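Local structure of predicted ATPase involved in replication control, Cdc46/Mcm family (Methanopyrus kandleri AV19, 3F8T) at residues 227-238 against 457-465. The protein probably acts as an ATP-binding, single-stranded DNA-binding protein of the MCM helicase family involved in the control of DNA replication. The protein carries 2 engineered substitutions. Residues are numbered along the deposited sequence; the frame is centred on the assembly and turned at random.
Sequences LQLFSCVGKNSE and RLAKAHARM
R464 holds E238 and the carbonyl of F230 at once, joining the P-loop domain of this MCM homolog to its AAA-lid: helix 449-465 of the lid packs against the end of helix 219-229 and the loop that follows. R464 NH1 meets E238 OE1 at 3.0 Å, nearly straight and in the guanidinium plane, on the anti lone pair of that oxygen, although carboxylate and guanidinium are turned 78° apart. A bend at chi3 (-89°) brings R464 NE round to hydrogen-bond F230 O, at a modelled 2.5 Å whose exact value is doubtful, with NH2 adding a weak bond. V233 CG1 lies over one guanidinium face, off toward the rim, and K460 O over the other. A leucine in its place would probably leave F230 O without these donors and E238 OE1 without its cationic mate. The other oxygen, E238 OE2, takes K460 NZ at 3.0 Å on its syn lone pair. K235 NZ makes a longer salt bridge to E238 OE2, 3.6 Å, so one carboxylate draws two lysines and an arginine into a network. About two turns earlier in the helix, R457 NE bonds S237 O at 2.8 Å from above the carbonyl plane, while its NH1 pairs with D372. Packing takes over beyond the charges. L227 sits as a knob among L458, A461, H462 and M465, its CD2 at the edge of the imidazole; L482 and L205 also touch L227. F230, edge-to-face with F208, receives M465 over one face: M465 SD makes a distant Met-aromatic contact, 4.8 Å from the F230 ring centroid, and M465 CG a CH-pi contact over the ring centre, 3.9 Å from that centroid.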
# COMPACT_ATOMS: atom_id res chain seq x y z
N LEU A 227 12.14 -0.00 -11.91
CA LEU A 227 10.87 0.10 -12.61
C LEU A 227 9.77 -0.69 -11.88
O LEU A 227 8.61 -0.29 -11.86
CB LEU A 227 11.03 -0.33 -14.08
CG LEU A 227 11.93 0.60 -14.93
CD1 LEU A 227 12.28 -0.06 -16.24
CD2 LEU A 227 11.26 1.97 -15.18
N GLN A 228 10.12 -1.80 -11.26
CA GLN A 228 9.13 -2.48 -10.40
C GLN A 228 8.54 -1.55 -9.30
O GLN A 228 7.32 -1.51 -9.11
CB GLN A 228 9.70 -3.76 -9.78
CG GLN A 228 8.70 -4.45 -8.84
CD GLN A 228 9.26 -5.69 -8.21
OE1 GLN A 228 10.38 -5.67 -7.70
NE2 GLN A 228 8.50 -6.79 -8.26
N LEU A 229 9.39 -0.79 -8.62
CA LEU A 229 8.92 0.18 -7.62
C LEU A 229 7.90 1.14 -8.22
O LEU A 229 6.85 1.40 -7.63
CB LEU A 229 10.08 0.97 -7.01
CG LEU A 229 10.91 0.17 -5.99
CD1 LEU A 229 12.24 0.92 -5.73
CD2 LEU A 229 10.16 -0.06 -4.69
N PHE A 230 8.19 1.61 -9.43
CA PHE A 230 7.31 2.54 -10.14
C PHE A 230 6.08 1.89 -10.79
O PHE A 230 5.30 2.56 -11.48
CB PHE A 230 8.14 3.35 -11.14
CG PHE A 230 8.91 4.48 -10.49
CD1 PHE A 230 10.17 4.25 -9.94
CD2 PHE A 230 8.34 5.75 -10.39
CE1 PHE A 230 10.87 5.29 -9.32
CE2 PHE A 230 9.04 6.79 -9.77
CZ PHE A 230 10.30 6.56 -9.24
N SER A 231 5.90 0.59 -10.54
CA SER A 231 4.70 -0.10 -11.01
C SER A 231 3.70 -0.34 -9.87
O SER A 231 2.66 -0.97 -10.07
CB SER A 231 5.07 -1.44 -11.65
OG SER A 231 5.30 -2.41 -10.66
N CYS A 232 4.04 0.12 -8.67
CA CYS A 232 3.21 -0.10 -7.49
C CYS A 232 1.91 0.73 -7.50
O CYS A 232 1.83 1.77 -6.85
CB CYS A 232 4.01 0.19 -6.22
SG CYS A 232 5.19 -1.10 -5.82
N VAL A 233 0.92 0.29 -8.26
CA VAL A 233 -0.35 1.03 -8.34
C VAL A 233 -1.52 0.07 -8.20
O VAL A 233 -1.34 -1.14 -8.37
CB VAL A 233 -0.47 1.88 -9.65
CG1 VAL A 233 0.73 2.83 -9.85
CG2 VAL A 233 -0.63 1.01 -10.84
N GLY A 234 -2.70 0.59 -7.89
CA GLY A 234 -3.91 -0.22 -7.68
C GLY A 234 -4.40 -0.96 -8.91
O GLY A 234 -4.82 -2.13 -8.82
N LYS A 235 -4.35 -0.29 -10.06
CA LYS A 235 -4.76 -0.87 -11.35
C LYS A 235 -4.06 -2.20 -11.61
O LYS A 235 -2.84 -2.27 -11.78
CB LYS A 235 -4.53 0.14 -12.48
CG LYS A 235 -5.12 -0.25 -13.85
CD LYS A 235 -4.94 0.89 -14.87
CE LYS A 235 -5.05 0.40 -16.32
NZ LYS A 235 -4.41 1.36 -17.28
N ASN A 236 -4.86 -3.26 -11.64
CA ASN A 236 -4.40 -4.65 -11.57
C ASN A 236 -3.31 -5.03 -12.58
O ASN A 236 -2.30 -5.64 -12.22
CB ASN A 236 -5.63 -5.58 -11.67
CG ASN A 236 -5.30 -6.94 -12.26
OD1 ASN A 236 -4.44 -7.67 -11.74
ND2 ASN A 236 -5.99 -7.30 -13.33
N SER A 237 -3.52 -4.63 -13.82
CA SER A 237 -2.66 -5.03 -14.93
C SER A 237 -1.32 -4.28 -15.00
O SER A 237 -0.54 -4.54 -15.91
CB SER A 237 -3.44 -4.82 -16.23
OG SER A 237 -3.88 -3.47 -16.31
N GLU A 238 -1.06 -3.38 -14.04
CA GLU A 238 0.10 -2.46 -14.07
C GLU A 238 1.35 -2.96 -13.35
O GLU A 238 2.47 -2.56 -13.68
CB GLU A 238 -0.24 -1.13 -13.39
CG GLU A 238 -1.42 -0.41 -13.98
CD GLU A 238 -1.11 0.14 -15.32
OE1 GLU A 238 -0.42 1.17 -15.37
OE2 GLU A 238 -1.51 -0.49 -16.33
N ARG A 457 3.99 -2.81 -19.33
CA ARG A 457 4.07 -2.47 -17.90
C ARG A 457 5.34 -1.74 -17.55
O ARG A 457 5.31 -0.75 -16.80
CB ARG A 457 3.99 -3.73 -17.05
CG ARG A 457 2.61 -4.33 -16.98
CD ARG A 457 2.63 -5.61 -16.12
NE ARG A 457 1.45 -6.42 -16.43
CZ ARG A 457 1.46 -7.66 -16.91
NH1 ARG A 457 2.60 -8.31 -17.13
NH2 ARG A 457 0.32 -8.27 -17.16
N LEU A 458 6.47 -2.22 -18.06
CA LEU A 458 7.76 -1.58 -17.80
C LEU A 458 7.82 -0.18 -18.40
O LEU A 458 8.44 0.72 -17.81
CB LEU A 458 8.92 -2.43 -18.32
CG LEU A 458 9.25 -3.71 -17.54
CD1 LEU A 458 9.94 -4.71 -18.48
CD2 LEU A 458 10.16 -3.34 -16.37
N ALA A 459 7.25 -0.02 -19.59
CA ALA A 459 7.22 1.31 -20.23
C ALA A 459 6.35 2.32 -19.47
O ALA A 459 6.72 3.49 -19.36
CB ALA A 459 6.77 1.20 -21.68
N LYS A 460 5.19 1.87 -18.98
CA LYS A 460 4.34 2.70 -18.12
C LYS A 460 5.10 3.10 -16.84
O LYS A 460 5.06 4.25 -16.42
CB LYS A 460 3.05 1.95 -17.78
CG LYS A 460 2.06 1.78 -18.98
CD LYS A 460 0.80 1.00 -18.54
CE LYS A 460 -0.31 1.02 -19.60
NZ LYS A 460 -1.37 -0.00 -19.25
N ALA A 461 5.80 2.13 -16.23
CA ALA A 461 6.61 2.42 -15.05
C ALA A 461 7.66 3.48 -15.31
O ALA A 461 7.85 4.41 -14.50
CB ALA A 461 7.25 1.14 -14.49
N HIS A 462 8.33 3.40 -16.47
CA HIS A 462 9.33 4.39 -16.80
C HIS A 462 8.68 5.77 -17.04
O HIS A 462 9.25 6.80 -16.68
CB HIS A 462 10.21 3.98 -17.97
CG HIS A 462 11.33 4.94 -18.23
ND1 HIS A 462 12.39 5.09 -17.37
CD2 HIS A 462 11.51 5.85 -19.22
CE1 HIS A 462 13.20 6.03 -17.83
NE2 HIS A 462 12.69 6.51 -18.95
N ALA A 463 7.49 5.79 -17.64
CA ALA A 463 6.78 7.07 -17.82
C ALA A 463 6.43 7.68 -16.45
O ALA A 463 6.58 8.89 -16.25
CB ALA A 463 5.54 6.89 -18.70
N ARG A 464 6.00 6.86 -15.49
CA ARG A 464 5.78 7.37 -14.12
C ARG A 464 7.06 7.98 -13.54
O ARG A 464 7.03 9.02 -12.85
CB ARG A 464 5.23 6.27 -13.19
CG ARG A 464 3.84 5.81 -13.61
CD ARG A 464 3.12 4.95 -12.56
NE ARG A 464 3.47 3.57 -12.81
CZ ARG A 464 2.74 2.70 -13.48
NH1 ARG A 464 1.53 3.01 -13.94
NH2 ARG A 464 3.22 1.50 -13.64
N MET A 465 8.19 7.33 -13.82
CA MET A 465 9.50 7.77 -13.34
C MET A 465 9.92 9.13 -13.91
O MET A 465 10.76 9.83 -13.32
CB MET A 465 10.54 6.72 -13.73
CG MET A 465 11.77 6.68 -12.88
SD MET A 465 12.75 5.27 -13.45
CE MET A 465 12.37 4.02 -12.26
O HOH W 1 -0.59 -2.67 -18.59